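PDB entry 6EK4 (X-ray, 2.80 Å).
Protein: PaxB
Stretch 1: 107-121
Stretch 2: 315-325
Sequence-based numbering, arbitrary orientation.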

# COMPACT_ATOMS: atom_id res chain seq x y z
N ALA A 107 8.24 26.14 -57.54
CA ALA A 107 8.18 24.71 -57.25
C ALA A 107 8.50 24.42 -55.78
O ALA A 107 7.86 23.57 -55.16
CB ALA A 107 9.13 23.94 -58.15
N ARG A 108 9.47 25.14 -55.23
CA ARG A 108 9.86 24.96 -53.82
C ARG A 108 8.81 25.58 -52.89
O ARG A 108 8.63 25.11 -51.76
CB ARG A 108 11.27 25.51 -53.55
CG ARG A 108 11.35 26.77 -52.70
CD ARG A 108 12.80 27.23 -52.51
NE ARG A 108 13.00 27.94 -51.25
CZ ARG A 108 13.32 27.37 -50.08
NH1 ARG A 108 13.50 26.06 -49.98
NH2 ARG A 108 13.47 28.14 -49.01
N SER A 109 8.13 26.62 -53.37
CA SER A 109 7.01 27.22 -52.63
C SER A 109 5.83 26.25 -52.54
O SER A 109 5.09 26.26 -51.56
CB SER A 109 6.56 28.52 -53.29
OG SER A 109 7.54 29.53 -53.12
N GLU A 110 5.67 25.42 -53.57
CA GLU A 110 4.64 24.37 -53.57
C GLU A 110 5.00 23.28 -52.56
O GLU A 110 4.15 22.83 -51.79
CB GLU A 110 4.50 23.77 -54.97
CG GLU A 110 3.22 22.98 -55.18
CD GLU A 110 2.04 23.85 -55.60
OE1 GLU A 110 0.99 23.78 -54.94
OE2 GLU A 110 2.17 24.60 -56.59
N HIS A 111 6.26 22.85 -52.59
CA HIS A 111 6.77 21.83 -51.67
C HIS A 111 6.69 22.29 -50.21
O HIS A 111 6.29 21.51 -49.34
CB HIS A 111 8.23 21.50 -52.01
CG HIS A 111 8.39 20.58 -53.19
ND1 HIS A 111 7.48 20.52 -54.22
CD2 HIS A 111 9.37 19.71 -53.50
CE1 HIS A 111 7.88 19.63 -55.11
NE2 HIS A 111 9.03 19.12 -54.70
N ILE A 112 7.07 23.54 -49.96
CA ILE A 112 7.04 24.11 -48.61
C ILE A 112 5.61 24.20 -48.06
O ILE A 112 5.39 23.99 -46.86
CB ILE A 112 7.74 25.49 -48.57
CG1 ILE A 112 9.26 25.29 -48.57
CG2 ILE A 112 7.33 26.30 -47.34
CD1 ILE A 112 10.05 26.56 -48.75
N ARG A 113 4.65 24.51 -48.92
CA ARG A 113 3.25 24.62 -48.51
C ARG A 113 2.70 23.25 -48.08
O ARG A 113 1.89 23.16 -47.16
CB ARG A 113 2.39 25.22 -49.63
CG ARG A 113 1.23 26.07 -49.14
CD ARG A 113 0.51 26.77 -50.29
NE ARG A 113 1.43 27.57 -51.10
CZ ARG A 113 1.10 28.18 -52.24
NH1 ARG A 113 -0.14 28.10 -52.72
NH2 ARG A 113 2.02 28.88 -52.90
N ASN A 114 3.14 22.20 -48.77
CA ASN A 114 2.79 20.82 -48.40
C ASN A 114 3.53 20.36 -47.14
O ASN A 114 2.99 19.60 -46.34
CB ASN A 114 3.11 19.86 -49.55
CG ASN A 114 2.28 20.14 -50.79
OD1 ASN A 114 1.12 20.56 -50.70
ND2 ASN A 114 2.86 19.89 -51.95
N LEU A 115 4.77 20.83 -46.98
CA LEU A 115 5.57 20.50 -45.80
C LEU A 115 4.96 21.12 -44.54
O LEU A 115 4.83 20.44 -43.52
CB LEU A 115 7.02 20.97 -45.99
CG LEU A 115 8.05 20.51 -44.95
CD1 LEU A 115 9.44 20.41 -45.57
CD2 LEU A 115 8.08 21.41 -43.72
N LYS A 116 4.60 22.40 -44.62
CA LYS A 116 3.93 23.08 -43.52
C LYS A 116 2.61 22.39 -43.16
O LYS A 116 2.30 22.21 -41.98
CB LYS A 116 3.64 24.55 -43.87
CG LYS A 116 4.86 25.46 -43.87
CD LYS A 116 4.48 26.85 -44.37
CE LYS A 116 5.69 27.77 -44.50
NZ LYS A 116 6.14 28.33 -43.20
N LYS A 117 1.85 22.00 -44.18
CA LYS A 117 0.55 21.36 -43.98
C LYS A 117 0.66 20.00 -43.29
O LYS A 117 -0.18 19.66 -42.46
CB LYS A 117 -0.17 21.21 -45.32
CG LYS A 117 -1.66 20.89 -45.21
CD LYS A 117 -2.25 20.49 -46.55
CE LYS A 117 -1.93 19.04 -46.90
NZ LYS A 117 -2.45 18.67 -48.25
N ASP A 118 1.69 19.23 -43.64
CA ASP A 118 1.95 17.94 -43.00
C ASP A 118 2.44 18.12 -41.56
O ASP A 118 1.97 17.43 -40.66
CB ASP A 118 2.98 17.13 -43.80
CG ASP A 118 2.41 16.55 -45.09
OD1 ASP A 118 1.21 16.74 -45.37
OD2 ASP A 118 3.18 15.90 -45.83
N VAL A 119 3.38 19.04 -41.36
CA VAL A 119 3.95 19.30 -40.03
C VAL A 119 2.91 19.93 -39.10
O VAL A 119 2.93 19.68 -37.90
CB VAL A 119 5.22 20.17 -40.11
CG1 VAL A 119 5.71 20.57 -38.73
CG2 VAL A 119 6.33 19.43 -40.86
N LYS A 120 2.01 20.74 -39.65
CA LYS A 120 0.85 21.23 -38.88
C LYS A 120 0.02 20.05 -38.36
O LYS A 120 -0.44 20.07 -37.22
CB LYS A 120 -0.05 22.14 -39.73
CG LYS A 120 0.34 23.61 -39.74
CD LYS A 120 -0.76 24.45 -40.35
CE LYS A 120 -0.38 25.92 -40.46
NZ LYS A 120 0.50 26.20 -41.63
N GLY A 121 -0.16 19.04 -39.21
CA GLY A 121 -0.95 17.86 -38.88
C GLY A 121 -0.38 17.00 -37.77
O GLY A 121 -1.12 16.55 -36.89
N GLN A 315 8.78 21.97 -30.89
CA GLN A 315 10.04 21.78 -31.61
C GLN A 315 9.80 21.80 -33.12
O GLN A 315 10.57 22.42 -33.87
CB GLN A 315 10.69 20.45 -31.20
CG GLN A 315 12.14 20.31 -31.61
CD GLN A 315 12.80 19.07 -31.02
OE1 GLN A 315 12.13 18.07 -30.75
NE2 GLN A 315 14.11 19.14 -30.82
N LEU A 316 8.74 21.13 -33.57
CA LEU A 316 8.35 21.14 -34.97
C LEU A 316 7.70 22.46 -35.37
O LEU A 316 7.77 22.86 -36.54
CB LEU A 316 7.38 19.98 -35.27
CG LEU A 316 7.91 18.57 -35.03
CD1 LEU A 316 6.79 17.55 -35.13
CD2 LEU A 316 9.02 18.23 -36.01
N GLN A 317 7.08 23.14 -34.41
CA GLN A 317 6.46 24.44 -34.64
C GLN A 317 7.52 25.49 -35.00
O GLN A 317 7.36 26.24 -35.96
CB GLN A 317 5.68 24.90 -33.41
CG GLN A 317 4.85 26.16 -33.60
CD GLN A 317 3.72 25.99 -34.60
OE1 GLN A 317 3.06 24.95 -34.63
NE2 GLN A 317 3.50 27.00 -35.43
N ASN A 318 8.61 25.51 -34.23
CA ASN A 318 9.70 26.46 -34.45
C ASN A 318 10.46 26.22 -35.76
O ASN A 318 11.12 27.12 -36.27
CB ASN A 318 10.67 26.45 -33.27
CG ASN A 318 10.03 26.93 -31.98
OD1 ASN A 318 9.03 27.65 -31.99
ND2 ASN A 318 10.61 26.53 -30.85
N THR A 319 10.37 25.00 -36.28
CA THR A 319 10.98 24.65 -37.56
C THR A 319 10.22 25.29 -38.73
O THR A 319 10.82 25.65 -39.74
CB THR A 319 11.04 23.13 -37.77
OG1 THR A 319 11.63 22.51 -36.61
CG2 THR A 319 11.86 22.77 -39.00
N ILE A 320 8.90 25.42 -38.59
CA ILE A 320 8.05 25.95 -39.65
C ILE A 320 7.49 27.36 -39.37
O ILE A 320 6.66 27.86 -40.13
CB ILE A 320 6.88 24.99 -39.99
CG1 ILE A 320 5.87 24.90 -38.83
CG2 ILE A 320 7.42 23.61 -40.34
CD1 ILE A 320 4.57 24.23 -39.21
N ASP A 321 7.94 27.99 -38.29
CA ASP A 321 7.57 29.38 -38.00
C ASP A 321 8.28 30.31 -38.97
O ASP A 321 7.64 31.08 -39.69
CB ASP A 321 7.91 29.77 -36.55
CG ASP A 321 6.90 29.26 -35.54
OD1 ASP A 321 5.74 28.97 -35.91
OD2 ASP A 321 7.26 29.15 -34.35
N GLY A 322 9.61 30.23 -38.99
CA GLY A 322 10.43 31.05 -39.88
C GLY A 322 10.76 30.34 -41.17
O GLY A 322 9.88 29.74 -41.80
N LYS A 323 12.03 30.40 -41.57
CA LYS A 323 12.48 29.77 -42.81
C LYS A 323 12.59 28.26 -42.63
O LYS A 323 13.02 27.79 -41.58
CB LYS A 323 13.83 30.36 -43.25
CG LYS A 323 14.01 30.47 -44.75
CD LYS A 323 13.24 31.66 -45.31
CE LYS A 323 13.25 31.68 -46.83
NZ LYS A 323 12.39 32.76 -47.37
N ILE A 324 12.21 27.51 -43.66
CA ILE A 324 12.15 26.05 -43.57
C ILE A 324 13.54 25.45 -43.81
O ILE A 324 14.06 25.52 -44.93
CB ILE A 324 11.15 25.45 -44.59
CG1 ILE A 324 9.80 26.18 -44.55
CG2 ILE A 324 10.95 23.96 -44.32
CD1 ILE A 324 9.16 26.27 -43.18
N ASP A 325 14.12 24.87 -42.77
CA ASP A 325 15.39 24.15 -42.90
C ASP A 325 15.10 22.66 -43.09
O ASP A 325 15.26 21.85 -42.18
CB ASP A 325 16.29 24.40 -41.68
CG ASP A 325 17.75 24.08 -41.95
OD1 ASP A 325 18.04 23.02 -42.54
OD2 ASP A 325 18.62 24.90 -41.57

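The two stretches, nearly two hundred residues apart in sequence, pack as a helix against a second helix and the loop that follows it. The helical parts run close to antiparallel, with 161° between their directions and axes 10.0 Å apart at closest approach. The residues of the first stretch that touch the second, Arg108, Ile112, Leu115, Lys116, Val119 and Lys120, recur at intervals of three and four, as expected when one face of a helix is used. Together the two sides bury 473 Å².

Most of this contact is apolar. Ile320 is its centre: its side chain fits as a knob into the hole formed by Leu115, Lys116, Val119 and Lys120. Its CG2 lies 3.8 Å from CG1 of Val119 and 4.1 Å from CD2 of Leu115, while its CD1 reaches to 4.3 Å from CG of Lys120. A beta-branched residue suits such a pocket, because two branches leave CB and can meet different walls. At one end of the contact, Val119 points toward the second stretch and is buried; its CG1 also rests 3.9 Å from CB of Leu316. Beyond the second helix, the loop carries the apolar surface onward through Ile324, whose CG2 packs 3.9 Å from CD2 of Leu115 and whose CG1 lies 3.7 Å from CG2 of Ile112. Leu115 thus touches both Ile320 and Ile324, its CD2 making the closest approach to each.

The polar link is a single one, and weak. Lys116 NZ donates a hydrogen bond to the backbone O of Ile320 at 3.1 Å. Its CA-to-CB bond points sideways, but the long chain, with chi1 m, chi2 and chi3 t and chi4 m, brings the amine nearer the second stretch. Lysine suits this position twice over: its methylenes contribute to the wall of the Ile320 pocket, CG lying 4.4 Å from CB of Ile320, while its charged end reaches the backbone carbonyl of Ile320. NZ also lies 3.7 Å from CD1 of Ile324, a van der Waals contact.

Longer, charged side chains border the apolar cluster. Arg108 meets Lys323 through the edge of its guanidinium, with NH2 4.2 Å from CE. Two like charges gain nothing from pairing, and here the contact is made by a methylene of the lysine. Within the second stretch, Thr319 OG1 donates a hydrogen bond to Gln315 O at 2.9 Å, so this buried hydroxyl is satisfied without a partner across the contact.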